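Local coordinates for protein phosphoribosylglycinamide synthetase (Anaerococcus prevotii, PDB 4DIM) that probably binds ATP and acts as a metal-dependent ligase of the ATP-grasp superfamily, at residues 136-149 and 160-173. Numbering follows the deposited sequence.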
ATOM      1  N   LEU A 136     -30.550  -2.315  15.140  1.00123.49           N
ATOM      2  CA  LEU A 136     -29.548  -1.288  15.463  1.00121.18           C
ATOM      3  C   LEU A 136     -29.097  -1.435  16.909  1.00128.14           C
ATOM      4  O   LEU A 136     -27.903  -1.565  17.175  1.00127.51           O
ATOM      5  CB  LEU A 136     -30.107   0.147  15.229  1.00120.37           C
ATOM      6  CG  LEU A 136     -29.089   1.328  15.301  1.00123.28           C
ATOM      7  CD1 LEU A 136     -27.906   1.114  14.363  1.00120.78           C
ATOM      8  CD2 LEU A 136     -29.742   2.686  14.978  1.00124.51           C
ATOM      9  N   LYS A 137     -30.058  -1.462  17.836  1.00127.61           N
ATOM     10  CA  LYS A 137     -29.804  -1.605  19.275  1.00128.40           C
ATOM     11  C   LYS A 137     -29.234  -3.013  19.590  1.00133.28           C
ATOM     12  O   LYS A 137     -28.356  -3.137  20.453  1.00133.47           O
ATOM     13  CB  LYS A 137     -31.089  -1.335  20.059  1.00132.98           C
ATOM     14  CG  LYS A 137     -31.600   0.107  19.915  1.00144.25           C
ATOM     15  CD  LYS A 137     -33.135   0.209  19.939  1.00157.69           C
ATOM     16  CE  LYS A 137     -33.623   1.590  19.552  1.00163.73           C
ATOM     17  NZ  LYS A 137     -35.109   1.653  19.420  1.00164.73           N
ATOM     18  N   ASN A 138     -29.704  -4.067  18.869  1.00129.83           N
ATOM     19  CA  ASN A 138     -29.162  -5.434  19.020  1.00130.35           C
ATOM     20  C   ASN A 138     -27.681  -5.413  18.658  1.00131.87           C
ATOM     21  O   ASN A 138     -26.847  -5.951  19.398  1.00133.11           O
ATOM     22  CB  ASN A 138     -29.918  -6.426  18.119  1.00130.58           C
ATOM     23  CG  ASN A 138     -29.287  -7.800  18.011  1.00151.18           C
ATOM     24  OD1 ASN A 138     -28.691  -8.326  18.966  1.00147.79           O
ATOM     25  ND2 ASN A 138     -29.432  -8.432  16.847  1.00140.90           N
ATOM     26  N   ALA A 139     -27.366  -4.763  17.515  1.00123.72           N
ATOM     27  CA  ALA A 139     -26.000  -4.585  17.033  1.00120.35           C
ATOM     28  C   ALA A 139     -25.157  -3.753  18.019  1.00121.99           C
ATOM     29  O   ALA A 139     -23.993  -4.094  18.193  1.00119.75           O
ATOM     30  CB  ALA A 139     -25.999  -3.916  15.656  1.00118.86           C
ATOM     31  N   LEU A 140     -25.743  -2.680  18.660  1.00119.56           N
ATOM     32  CA  LEU A 140     -25.070  -1.788  19.641  1.00119.73           C
ATOM     33  C   LEU A 140     -24.603  -2.486  20.964  1.00128.05           C
ATOM     34  O   LEU A 140     -23.741  -1.923  21.658  1.00126.45           O
ATOM     35  CB  LEU A 140     -25.978  -0.602  20.061  1.00119.64           C
ATOM     36  CG  LEU A 140     -26.372   0.464  19.039  1.00121.10           C
ATOM     37  CD1 LEU A 140     -26.606   1.793  19.712  1.00121.33           C
ATOM     38  CD2 LEU A 140     -25.369   0.596  17.921  1.00121.40           C
ATOM     39  N   GLU A 141     -25.183  -3.655  21.322  1.00128.63           N
ATOM     40  CA  GLU A 141     -24.779  -4.366  22.530  1.00132.91           C
ATOM     41  C   GLU A 141     -23.414  -5.040  22.317  1.00137.18           C
ATOM     42  O   GLU A 141     -22.656  -5.180  23.292  1.00140.40           O
ATOM     43  CB  GLU A 141     -25.859  -5.372  22.998  1.00137.75           C
ATOM     44  CG  GLU A 141     -25.677  -6.831  22.597  1.00152.22           C
ATOM     45  CD  GLU A 141     -26.823  -7.699  23.088  1.00176.48           C
ATOM     46  OE1 GLU A 141     -26.627  -8.430  24.089  1.00168.45           O
ATOM     47  OE2 GLU A 141     -27.934  -7.599  22.514  1.00166.36           O
ATOM     48  N   ASN A 142     -23.089  -5.427  21.058  1.00129.44           N
ATOM     49  CA  ASN A 142     -21.796  -6.037  20.683  1.00127.99           C
ATOM     50  C   ASN A 142     -20.857  -5.013  19.985  1.00126.50           C
ATOM     51  O   ASN A 142     -19.916  -5.417  19.292  1.00124.28           O
ATOM     52  CB  ASN A 142     -22.034  -7.244  19.758  1.00129.50           C
ATOM     53  CG  ASN A 142     -23.012  -8.256  20.325  1.00162.28           C
ATOM     54  OD1 ASN A 142     -24.148  -8.402  19.843  1.00158.76           O
ATOM     55  ND2 ASN A 142     -22.593  -8.970  21.368  1.00155.32           N
ATOM     56  N   LEU A 143     -21.087  -3.700  20.208  1.00121.23           N
ATOM     57  CA  LEU A 143     -20.340  -2.608  19.567  1.00118.87           C
ATOM     58  C   LEU A 143     -20.027  -1.497  20.587  1.00122.86           C
ATOM     59  O   LEU A 143     -20.923  -1.101  21.348  1.00122.91           O
ATOM     60  CB  LEU A 143     -21.218  -2.013  18.407  1.00116.83           C
ATOM     61  CG  LEU A 143     -20.658  -1.872  16.964  1.00117.68           C
ATOM     62  CD1 LEU A 143     -20.037  -3.186  16.427  1.00117.64           C
ATOM     63  CD2 LEU A 143     -21.742  -1.422  16.043  1.00114.06           C
ATOM     64  N   LYS A 144     -18.790  -0.945  20.542  1.00118.85           N
ATOM     65  CA  LYS A 144     -18.397   0.168  21.406  1.00121.20           C
ATOM     66  C   LYS A 144     -18.633   1.505  20.674  1.00123.37           C
ATOM     67  O   LYS A 144     -18.352   1.617  19.473  1.00121.97           O
ATOM     68  CB  LYS A 144     -16.914   0.025  21.896  1.00125.70           C
ATOM     69  CG  LYS A 144     -15.796   0.656  21.029  1.00138.78           C
ATOM     70  CD  LYS A 144     -14.382   0.323  21.563  1.00142.95           C
ATOM     71  CE  LYS A 144     -13.296   0.406  20.505  1.00128.89           C
ATOM     72  NZ  LYS A 144     -13.021  -0.919  19.877  1.00118.69           N
ATOM     73  N   LEU A 145     -19.167   2.503  21.402  1.00119.99           N
ATOM     74  CA  LEU A 145     -19.367   3.860  20.876  1.00119.38           C
ATOM     75  C   LEU A 145     -18.006   4.573  20.800  1.00124.19           C
ATOM     76  O   LEU A 145     -17.102   4.201  21.551  1.00126.96           O
ATOM     77  CB  LEU A 145     -20.340   4.683  21.758  1.00121.72           C
ATOM     78  CG  LEU A 145     -21.815   4.574  21.394  1.00125.35           C
ATOM     79  CD1 LEU A 145     -22.327   3.152  21.593  1.00125.90           C
ATOM     80  CD2 LEU A 145     -22.628   5.569  22.196  1.00127.89           C
ATOM     81  N   PRO A 146     -17.834   5.638  19.994  1.00117.86           N
ATOM     82  CA  PRO A 146     -18.785   6.168  19.004  1.00115.42           C
ATOM     83  C   PRO A 146     -18.888   5.254  17.800  1.00112.82           C
ATOM     84  O   PRO A 146     -18.096   4.335  17.621  1.00111.12           O
ATOM     85  CB  PRO A 146     -18.198   7.535  18.624  1.00118.68           C
ATOM     86  CG  PRO A 146     -16.768   7.553  19.115  1.00123.74           C
ATOM     87  CD  PRO A 146     -16.522   6.307  19.924  1.00119.45           C
ATOM     88  N   VAL A 147     -19.901   5.487  16.994  1.00106.46           N
ATOM     89  CA  VAL A 147     -20.133   4.691  15.802  1.00101.27           C
ATOM     90  C   VAL A 147     -20.386   5.595  14.648  1.00 98.77           C
ATOM     91  O   VAL A 147     -20.667   6.788  14.798  1.00 97.83           O
ATOM     92  CB  VAL A 147     -21.278   3.664  15.944  1.00103.97           C
ATOM     93  CG1 VAL A 147     -20.845   2.450  16.744  1.00103.83           C
ATOM     94  CG2 VAL A 147     -22.515   4.297  16.547  1.00105.45           C
ATOM     95  N   ILE A 148     -20.218   5.001  13.485  1.00 92.91           N
ATOM     96  CA  ILE A 148     -20.497   5.579  12.191  1.00 91.69           C
ATOM     97  C   ILE A 148     -21.718   4.863  11.652  1.00 91.63           C
ATOM     98  O   ILE A 148     -21.846   3.651  11.849  1.00 88.40           O
ATOM     99  CB  ILE A 148     -19.284   5.390  11.288  1.00 94.88           C
ATOM    100  CG1 ILE A 148     -18.193   6.392  11.632  1.00 98.10           C
ATOM    101  CG2 ILE A 148     -19.684   5.459   9.831  1.00 96.22           C
ATOM    102  CD1 ILE A 148     -18.280   7.741  10.942  1.00114.86           C
ATOM    103  N   VAL A 149     -22.605   5.600  10.982  1.00 89.47           N
ATOM    104  CA  VAL A 149     -23.753   5.046  10.257  1.00 88.59           C
ATOM    105  C   VAL A 149     -23.536   5.384   8.829  1.00 91.80           C
ATOM    106  O   VAL A 149     -23.316   6.553   8.486  1.00 90.82           O
ATOM    107  CB  VAL A 149     -25.126   5.507  10.710  1.00 94.25           C
ATOM    108  CG1 VAL A 149     -26.169   4.602  10.096  1.00 95.00           C
ATOM    109  CG2 VAL A 149     -25.238   5.494  12.232  1.00 94.98           C
ATOM    110  N   ILE A 160     -21.194   9.337   5.341  1.00130.85           N
ATOM    111  CA  ILE A 160     -21.006   8.871   6.716  1.00128.18           C
ATOM    112  C   ILE A 160     -21.720   9.788   7.711  1.00129.68           C
ATOM    113  O   ILE A 160     -21.941  10.970   7.438  1.00131.02           O
ATOM    114  CB  ILE A 160     -19.498   8.724   7.105  1.00132.11           C
ATOM    115  CG1 ILE A 160     -18.699  10.065   6.994  1.00134.46           C
ATOM    116  CG2 ILE A 160     -18.832   7.631   6.272  1.00134.36           C
ATOM    117  CD1 ILE A 160     -17.344  10.148   7.891  1.00139.28           C
ATOM    118  N   TYR A 161     -22.086   9.221   8.864  1.00122.99           N
ATOM    119  CA  TYR A 161     -22.733   9.925   9.964  1.00121.80           C
ATOM    120  C   TYR A 161     -22.091   9.502  11.270  1.00117.99           C
ATOM    121  O   TYR A 161     -22.441   8.439  11.793  1.00114.73           O
ATOM    122  CB  TYR A 161     -24.247   9.633  10.009  1.00125.07           C
ATOM    123  CG  TYR A 161     -25.076  10.392   8.993  1.00132.38           C
ATOM    124  CD1 TYR A 161     -25.939  11.407   9.388  1.00136.41           C
ATOM    125  CD2 TYR A 161     -25.060  10.040   7.646  1.00135.46           C
ATOM    126  CE1 TYR A 161     -26.731  12.089   8.462  1.00140.57           C
ATOM    127  CE2 TYR A 161     -25.855  10.707   6.711  1.00139.10           C
ATOM    128  CZ  TYR A 161     -26.695  11.732   7.121  1.00147.86           C
ATOM    129  OH  TYR A 161     -27.463  12.395   6.174  1.00148.87           O
ATOM    130  N   ILE A 162     -21.168  10.333  11.813  1.00112.54           N
ATOM    131  CA  ILE A 162     -20.514  10.060  13.098  1.00111.11           C
ATOM    132  C   ILE A 162     -21.568  10.223  14.203  1.00115.40           C
ATOM    133  O   ILE A 162     -22.371  11.162  14.159  1.00114.87           O
ATOM    134  CB  ILE A 162     -19.287  10.975  13.321  1.00115.30           C
ATOM    135  CG1 ILE A 162     -18.226  10.780  12.225  1.00115.76           C
ATOM    136  CG2 ILE A 162     -18.663  10.711  14.688  1.00116.90           C
ATOM    137  CD1 ILE A 162     -17.445  11.980  11.895  1.00124.79           C
ATOM    138  N   ALA A 163     -21.589   9.297  15.162  1.00112.65           N
ATOM    139  CA  ALA A 163     -22.565   9.323  16.238  1.00114.38           C
ATOM    140  C   ALA A 163     -21.908   9.129  17.606  1.00124.17           C
ATOM    141  O   ALA A 163     -21.601   7.996  18.006  1.00124.09           O
ATOM    142  CB  ALA A 163     -23.599   8.247  16.008  1.00113.58           C
ATOM    143  N   LYS A 164     -21.760  10.249  18.349  1.00124.80           N
ATOM    144  CA  LYS A 164     -21.180  10.275  19.699  1.00127.82           C
ATOM    145  C   LYS A 164     -22.149   9.630  20.715  1.00135.07           C
ATOM    146  O   LYS A 164     -21.709   8.835  21.552  1.00134.71           O
ATOM    147  CB  LYS A 164     -20.850  11.723  20.109  1.00132.53           C
ATOM    148  CG  LYS A 164     -19.818  12.428  19.215  1.00140.80           C
ATOM    149  CD  LYS A 164     -19.926  13.950  19.313  1.00154.19           C
ATOM    150  CE  LYS A 164     -19.040  14.651  18.311  1.00160.46           C
ATOM    151  NZ  LYS A 164     -19.084  16.129  18.479  1.00170.58           N
ATOM    152  N   LYS A 165     -23.469   9.955  20.601  1.00134.59           N
ATOM    153  CA  LYS A 165     -24.549   9.441  21.471  1.00137.59           C
ATOM    154  C   LYS A 165     -25.743   8.830  20.650  1.00141.53           C
ATOM    155  O   LYS A 165     -25.964   9.186  19.492  1.00138.29           O
ATOM    156  CB  LYS A 165     -25.072  10.566  22.408  1.00143.92           C
ATOM    157  CG  LYS A 165     -25.521  11.849  21.685  1.00155.72           C
ATOM    158  CD  LYS A 165     -26.604  12.632  22.446  1.00165.99           C
ATOM    159  CE  LYS A 165     -27.222  13.747  21.621  1.00168.41           C
ATOM    160  NZ  LYS A 165     -26.289  14.879  21.368  1.00168.95           N
ATOM    161  N   GLU A 166     -26.530   7.944  21.310  1.00141.49           N
ATOM    162  CA  GLU A 166     -27.727   7.223  20.787  1.00140.14           C
ATOM    163  C   GLU A 166     -28.696   8.078  19.941  1.00143.43           C
ATOM    164  O   GLU A 166     -29.300   7.566  18.994  1.00140.69           O
ATOM    165  CB  GLU A 166     -28.550   6.657  21.978  1.00144.73           C
ATOM    166  CG  GLU A 166     -29.483   5.513  21.629  1.00149.16           C
ATOM    167  CD  GLU A 166     -28.747   4.268  21.185  1.00161.40           C
ATOM    168  OE1 GLU A 166     -28.885   3.902  19.997  1.00130.54           O
ATOM    169  OE2 GLU A 166     -27.967   3.712  21.992  1.00163.27           O
ATOM    170  N   GLU A 167     -28.884   9.355  20.318  1.00142.15           N
ATOM    171  CA  GLU A 167     -29.800  10.262  19.613  1.00141.48           C
ATOM    172  C   GLU A 167     -29.235  10.664  18.244  1.00137.60           C
ATOM    173  O   GLU A 167     -30.017  10.950  17.347  1.00135.09           O
ATOM    174  CB  GLU A 167     -30.126  11.498  20.469  1.00147.64           C
ATOM    175  CG  GLU A 167     -31.139  11.210  21.570  1.00162.10           C
ATOM    176  CD  GLU A 167     -30.730  10.138  22.564  1.00184.15           C
ATOM    177  OE1 GLU A 167     -29.535  10.098  22.942  1.00168.44           O
ATOM    178  OE2 GLU A 167     -31.594   9.304  22.923  1.00180.16           O
ATOM    179  N   GLU A 168     -27.901  10.661  18.075  1.00131.84           N
ATOM    180  CA  GLU A 168     -27.254  10.937  16.785  1.00129.11           C
ATOM    181  C   GLU A 168     -27.242   9.639  15.898  1.00128.24           C
ATOM    182  O   GLU A 168     -27.178   9.756  14.672  1.00125.14           O
ATOM    183  CB  GLU A 168     -25.820  11.492  16.982  1.00130.85           C
ATOM    184  CG  GLU A 168     -25.764  12.913  17.528  1.00146.49           C
ATOM    185  CD  GLU A 168     -24.383  13.422  17.917  1.00166.79           C
ATOM    186  OE1 GLU A 168     -24.087  13.464  19.134  1.00157.13           O
ATOM    187  OE2 GLU A 168     -23.613  13.815  17.011  1.00158.28           O
ATOM    188  N   ALA A 169     -27.332   8.416  16.534  1.00124.38           N
ATOM    189  CA  ALA A 169     -27.336   7.092  15.872  1.00121.96           C
ATOM    190  C   ALA A 169     -28.643   6.793  15.144  1.00126.83           C
ATOM    191  O   ALA A 169     -28.600   6.298  14.020  1.00124.92           O
ATOM    192  CB  ALA A 169     -27.079   5.985  16.889  1.00123.20           C
ATOM    193  N   ILE A 170     -29.803   7.027  15.793  1.00126.60           N
ATOM    194  CA  ILE A 170     -31.108   6.825  15.141  1.00126.70           C
ATOM    195  C   ILE A 170     -31.280   7.929  14.092  1.00128.60           C
ATOM    196  O   ILE A 170     -31.696   7.641  12.974  1.00126.91           O
ATOM    197  CB  ILE A 170     -32.299   6.759  16.138  1.00133.06           C
ATOM    198  CG1 ILE A 170     -32.561   8.109  16.883  1.00136.81           C
ATOM    199  CG2 ILE A 170     -32.076   5.613  17.129  1.00134.26           C
ATOM    200  CD1 ILE A 170     -33.636   9.090  16.219  1.00144.97           C
ATOM    201  N   ASP A 171     -30.872   9.176  14.438  1.00125.78           N
ATOM    202  CA  ASP A 171     -30.937  10.352  13.563  1.00126.96           C
ATOM    203  C   ASP A 171     -30.080  10.115  12.326  1.00125.58           C
ATOM    204  O   ASP A 171     -30.425  10.586  11.239  1.00126.07           O
ATOM    205  CB  ASP A 171     -30.473  11.608  14.340  1.00132.13           C
ATOM    206  CG  ASP A 171     -30.714  12.949  13.669  1.00149.58           C
ATOM    207  OD1 ASP A 171     -30.042  13.232  12.648  1.00150.32           O
ATOM    208  OD2 ASP A 171     -31.496  13.756  14.225  1.00157.17           O
ATOM    209  N   GLY A 172     -28.983   9.371  12.508  1.00117.56           N
ATOM    210  CA  GLY A 172     -28.098   8.952  11.429  1.00113.66           C
ATOM    211  C   GLY A 172     -28.714   7.844  10.595  1.00111.56           C
ATOM    212  O   GLY A 172     -28.767   7.997   9.385  1.00112.82           O
ATOM    213  N   PHE A 173     -29.200   6.738  11.217  1.00104.12           N
ATOM    214  CA  PHE A 173     -29.835   5.609  10.521  1.00105.46           C
ATOM    215  C   PHE A 173     -31.057   6.049   9.672  1.00115.02           C
ATOM    216  O   PHE A 173     -31.164   5.659   8.498  1.00115.63           O
ATOM    217  CB  PHE A 173     -30.248   4.502  11.514  1.00107.65           C
ATOM    218  CG  PHE A 173     -30.969   3.288  10.944  1.00111.30           C
ATOM    219  CD1 PHE A 173     -30.260   2.166  10.522  1.00114.67           C
ATOM    220  CD2 PHE A 173     -32.361   3.227  10.926  1.00116.03           C
ATOM    221  CE1 PHE A 173     -30.928   1.034  10.021  1.00116.88           C
ATOM    222  CE2 PHE A 173     -33.027   2.073  10.475  1.00119.98           C
ATOM    223  CZ  PHE A 173     -32.310   0.991  10.021  1.00117.62           C
TER
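From strand 147-149, Val149 sends its two methyls to different parts of helix 166-173. CG1, anti to the backbone N (chi1 -166°), lies 3.8 Å from Phe173 CA, while CG2 turns to the carbonyl O of Ala169, with Gly172 passing close by. Strands 147-149 and 161-163 form an antiparallel hairpin, with Val147, Val149, Tyr161 and Ala163 on one face. Val147 and Ala163 are a hydrogen-bonded pair: Val147 N reaches Ala163 O nearly straight (168° at the hydrogen), and Ala163 N returns to Val147 O at 2.7 Å. Val149 N donates to Tyr161 O at 3.0 Å; the reverse bond is weak. On the other face, the Ile148 side chain lies askew to that of Ile162, its CD1 against CG1, and also meets Ile160 CD1 at 4.0 Å. Leu136 and Phe173 run past each other, pointing opposite ways, Leu136 CD2 lying 3.9 Å from Phe173 CB, and Leu140 CD1 faces the carboxylate of Glu166. An alanine in place of Val149 would probably open a gap against Ala169 and Phe173 and weaken the seating of helix 166-173 on the sheet. Strand 186-189 pairs with the other edge of strand 147-149, and Tyr161 OH bonds to Glu175. Backbone bonds thus hold the hairpin, whereas Val149 and Leu136 hold helix 166-173 by apolar contact, within the predicted ATP-grasp region.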